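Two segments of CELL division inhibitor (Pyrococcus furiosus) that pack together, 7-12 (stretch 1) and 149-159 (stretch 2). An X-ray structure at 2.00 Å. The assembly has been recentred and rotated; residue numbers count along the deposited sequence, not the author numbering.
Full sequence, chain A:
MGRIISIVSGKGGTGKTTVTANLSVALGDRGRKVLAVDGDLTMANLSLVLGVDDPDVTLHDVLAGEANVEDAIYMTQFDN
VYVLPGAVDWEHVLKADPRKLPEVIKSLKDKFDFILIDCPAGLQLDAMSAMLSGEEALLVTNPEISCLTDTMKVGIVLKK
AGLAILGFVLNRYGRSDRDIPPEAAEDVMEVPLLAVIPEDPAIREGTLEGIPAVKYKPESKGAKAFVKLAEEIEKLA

Stretch 1 7-12: IVSGKG
Stretch 2 149-159: TDTMKVGIVLK

This is a small, mixed contact in which a strand residue and the glycine-containing segment that follows lie against one face of a helix, fixed by a single hydrogen bond from loop backbone to a threonine side chain. The two stretches together bury 313 Å².

Stretch 2 is helical throughout, with phi near -60° and psi between about -36° and -50°. Its backbone bonds run from each N to the O four residues earlier, from Lys153 N to Thr149 O (3.0 Å) through to Lys159 N to Gly155 O (2.8 Å). The helix extends beyond the stretch in both directions. In stretch 1, Ile7 (-96/109) and Val8 (-125/173) are strand. Ser9 is extended at -165/162. Gly10 turns to -85/-23, and Lys11 (-134/159) and Gly12 (-87/164) are extended again.

The register is set at Gly10 and Thr151, whose CA atoms are 3.9 Å apart. From there the chains run in opposing senses: Val8 lies near Val154 and Leu158, while Lys11 lies near Asp150.

The hydrogen bond runs from Gly10 N to Thr151 OG1, 3.1 Å long with an angle of 149° at the hydrogen. The CA-to-CB bond of Thr151 points sideways, and its chi1 of -58° (m) places OG1 within reach of the loop amide. Thr151 OG1 also bonds to a residue just outside the stretches.

Gly10 needs to be small here. Gly10 CA is 3.9 Å from Asp150 C and 3.8 Å from Val154 CG2. An ideal CB on Gly10 would point toward the helix and sit 2.5 Å from both Thr151 N and Asp150 C, a clash. The lack of a side chain lets the loop backbone rest directly on the helix backbone.

The apolar part lies on the strand side. Val8 points toward the helix with chi1 -49° (m). Val8 CG2 is 4.2 Å from Val154 CG1 and 4.0 Å from Leu158 CD1. Val154 (chi1 175°, t) and Leu158 (m, t; -63° and 179°) both point toward stretch 1. They are four residues apart, about one helical turn, so they present to the same side. Val154 CG2 also packs 3.8 Å from Ser9 O. All three side chains are buried, as suits branched aliphatic residues. Ile7 is buried too, but makes no contact with stretch 2.

The CA-to-CB bond of Ser9 points away from the helix, with chi1 -177° (t). Ser9 OG is 3.7 Å from Thr151 OG1 and 2.9 Å from Lys11 O, and it hydrogen-bonds to a residue just outside the stretches.

At the more open end, Asp150 points toward the loop with chi1 -79° (m) and chi2 11°. The CB of Lys11 leaves sideways, and its chain is extended (m, t, t, t). Lys11 CE comes 3.5 Å from Asp150 OD2, while its NZ is hydrogen-bonded elsewhere in the structure. Met152 points away, and the end of Lys153 leads away from the contact.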

# COMPACT_ATOMS: atom_id res chain seq x y z
N ILE A 7 -2.67 1.81 2.88
CA ILE A 7 -2.68 2.26 1.49
C ILE A 7 -4.05 1.82 1.00
O ILE A 7 -4.29 0.63 0.80
CB ILE A 7 -1.57 1.56 0.67
CG1 ILE A 7 -0.23 1.70 1.40
CG2 ILE A 7 -1.49 2.17 -0.72
CD1 ILE A 7 0.18 3.13 1.69
N VAL A 8 -4.94 2.78 0.78
CA VAL A 8 -6.32 2.47 0.40
C VAL A 8 -6.86 3.10 -0.87
O VAL A 8 -6.22 3.96 -1.48
CB VAL A 8 -7.26 2.87 1.55
CG1 VAL A 8 -6.73 2.32 2.87
CG2 VAL A 8 -7.36 4.40 1.63
N SER A 9 -8.06 2.67 -1.25
CA SER A 9 -8.72 3.19 -2.44
C SER A 9 -10.20 2.83 -2.46
O SER A 9 -10.65 1.92 -1.76
CB SER A 9 -8.06 2.66 -3.70
OG SER A 9 -8.67 3.21 -4.85
N GLY A 10 -10.95 3.56 -3.28
CA GLY A 10 -12.37 3.29 -3.42
C GLY A 10 -12.58 2.19 -4.44
O GLY A 10 -13.60 1.51 -4.43
N LYS A 11 -11.61 2.02 -5.33
CA LYS A 11 -11.69 1.00 -6.36
C LYS A 11 -10.40 0.21 -6.48
O LYS A 11 -9.33 0.67 -6.07
CB LYS A 11 -12.00 1.63 -7.72
CG LYS A 11 -13.34 2.34 -7.80
CD LYS A 11 -13.57 2.86 -9.22
CE LYS A 11 -14.95 3.49 -9.37
NZ LYS A 11 -15.15 3.99 -10.76
N GLY A 12 -10.50 -0.99 -7.05
CA GLY A 12 -9.32 -1.82 -7.24
C GLY A 12 -8.65 -1.45 -8.55
O GLY A 12 -9.26 -0.78 -9.39
N THR A 149 -14.44 10.33 -6.04
CA THR A 149 -15.54 10.39 -5.08
C THR A 149 -15.62 9.12 -4.23
O THR A 149 -15.87 9.19 -3.03
CB THR A 149 -16.90 10.63 -5.79
OG1 THR A 149 -17.13 9.60 -6.76
CG2 THR A 149 -16.90 11.97 -6.49
N ASP A 150 -15.40 7.97 -4.85
CA ASP A 150 -15.44 6.71 -4.11
C ASP A 150 -14.32 6.67 -3.07
O ASP A 150 -14.55 6.31 -1.92
CB ASP A 150 -15.31 5.52 -5.07
CG ASP A 150 -16.62 5.20 -5.78
OD1 ASP A 150 -17.55 6.02 -5.69
OD2 ASP A 150 -16.70 4.14 -6.43
N THR A 151 -13.12 7.03 -3.49
CA THR A 151 -11.97 7.03 -2.59
C THR A 151 -12.18 8.06 -1.48
O THR A 151 -11.79 7.84 -0.33
CB THR A 151 -10.67 7.35 -3.35
OG1 THR A 151 -10.48 6.39 -4.40
CG2 THR A 151 -9.47 7.30 -2.41
N MET A 152 -12.80 9.18 -1.83
CA MET A 152 -13.08 10.23 -0.86
C MET A 152 -13.93 9.64 0.25
O MET A 152 -13.67 9.85 1.43
CB MET A 152 -13.84 11.37 -1.54
CG MET A 152 -14.17 12.53 -0.63
SD MET A 152 -15.38 13.61 -1.41
CE MET A 152 -14.61 13.86 -3.02
N LYS A 153 -14.97 8.90 -0.14
CA LYS A 153 -15.87 8.27 0.82
C LYS A 153 -15.11 7.36 1.78
O LYS A 153 -15.39 7.33 2.98
CB LYS A 153 -16.94 7.47 0.09
CG LYS A 153 -17.92 8.33 -0.70
CD LYS A 153 -19.01 7.48 -1.35
CE LYS A 153 -20.02 8.33 -2.09
NZ LYS A 153 -21.06 7.49 -2.75
N VAL A 154 -14.15 6.61 1.25
CA VAL A 154 -13.35 5.72 2.08
C VAL A 154 -12.58 6.56 3.09
O VAL A 154 -12.52 6.23 4.27
CB VAL A 154 -12.36 4.89 1.24
CG1 VAL A 154 -11.47 4.06 2.15
CG2 VAL A 154 -13.13 3.99 0.28
N GLY A 155 -12.00 7.66 2.62
CA GLY A 155 -11.24 8.54 3.49
C GLY A 155 -12.10 9.07 4.62
O GLY A 155 -11.65 9.13 5.77
N ILE A 156 -13.33 9.45 4.30
CA ILE A 156 -14.25 9.97 5.31
C ILE A 156 -14.52 8.90 6.35
O ILE A 156 -14.52 9.17 7.55
CB ILE A 156 -15.58 10.42 4.66
CG1 ILE A 156 -15.30 11.51 3.63
CG2 ILE A 156 -16.53 10.94 5.73
CD1 ILE A 156 -16.54 12.03 2.92
N VAL A 157 -14.75 7.67 5.89
CA VAL A 157 -15.01 6.56 6.80
C VAL A 157 -13.82 6.34 7.73
O VAL A 157 -13.98 6.26 8.95
CB VAL A 157 -15.29 5.25 6.03
CG1 VAL A 157 -15.35 4.08 7.00
CG2 VAL A 157 -16.60 5.36 5.26
N LEU A 158 -12.63 6.26 7.15
CA LEU A 158 -11.42 6.05 7.94
C LEU A 158 -11.18 7.21 8.89
O LEU A 158 -10.74 7.02 10.02
CB LEU A 158 -10.21 5.87 7.02
CG LEU A 158 -10.26 4.64 6.10
CD1 LEU A 158 -9.02 4.60 5.23
CD2 LEU A 158 -10.37 3.37 6.94
N LYS A 159 -11.48 8.43 8.44
CA LYS A 159 -11.30 9.61 9.27
C LYS A 159 -12.17 9.49 10.52
O LYS A 159 -11.72 9.75 11.64
CB LYS A 159 -11.67 10.87 8.50
CG LYS A 159 -11.38 12.16 9.25
CD LYS A 159 -11.77 13.37 8.43
CE LYS A 159 -11.43 14.66 9.16
NZ LYS A 159 -11.89 15.86 8.39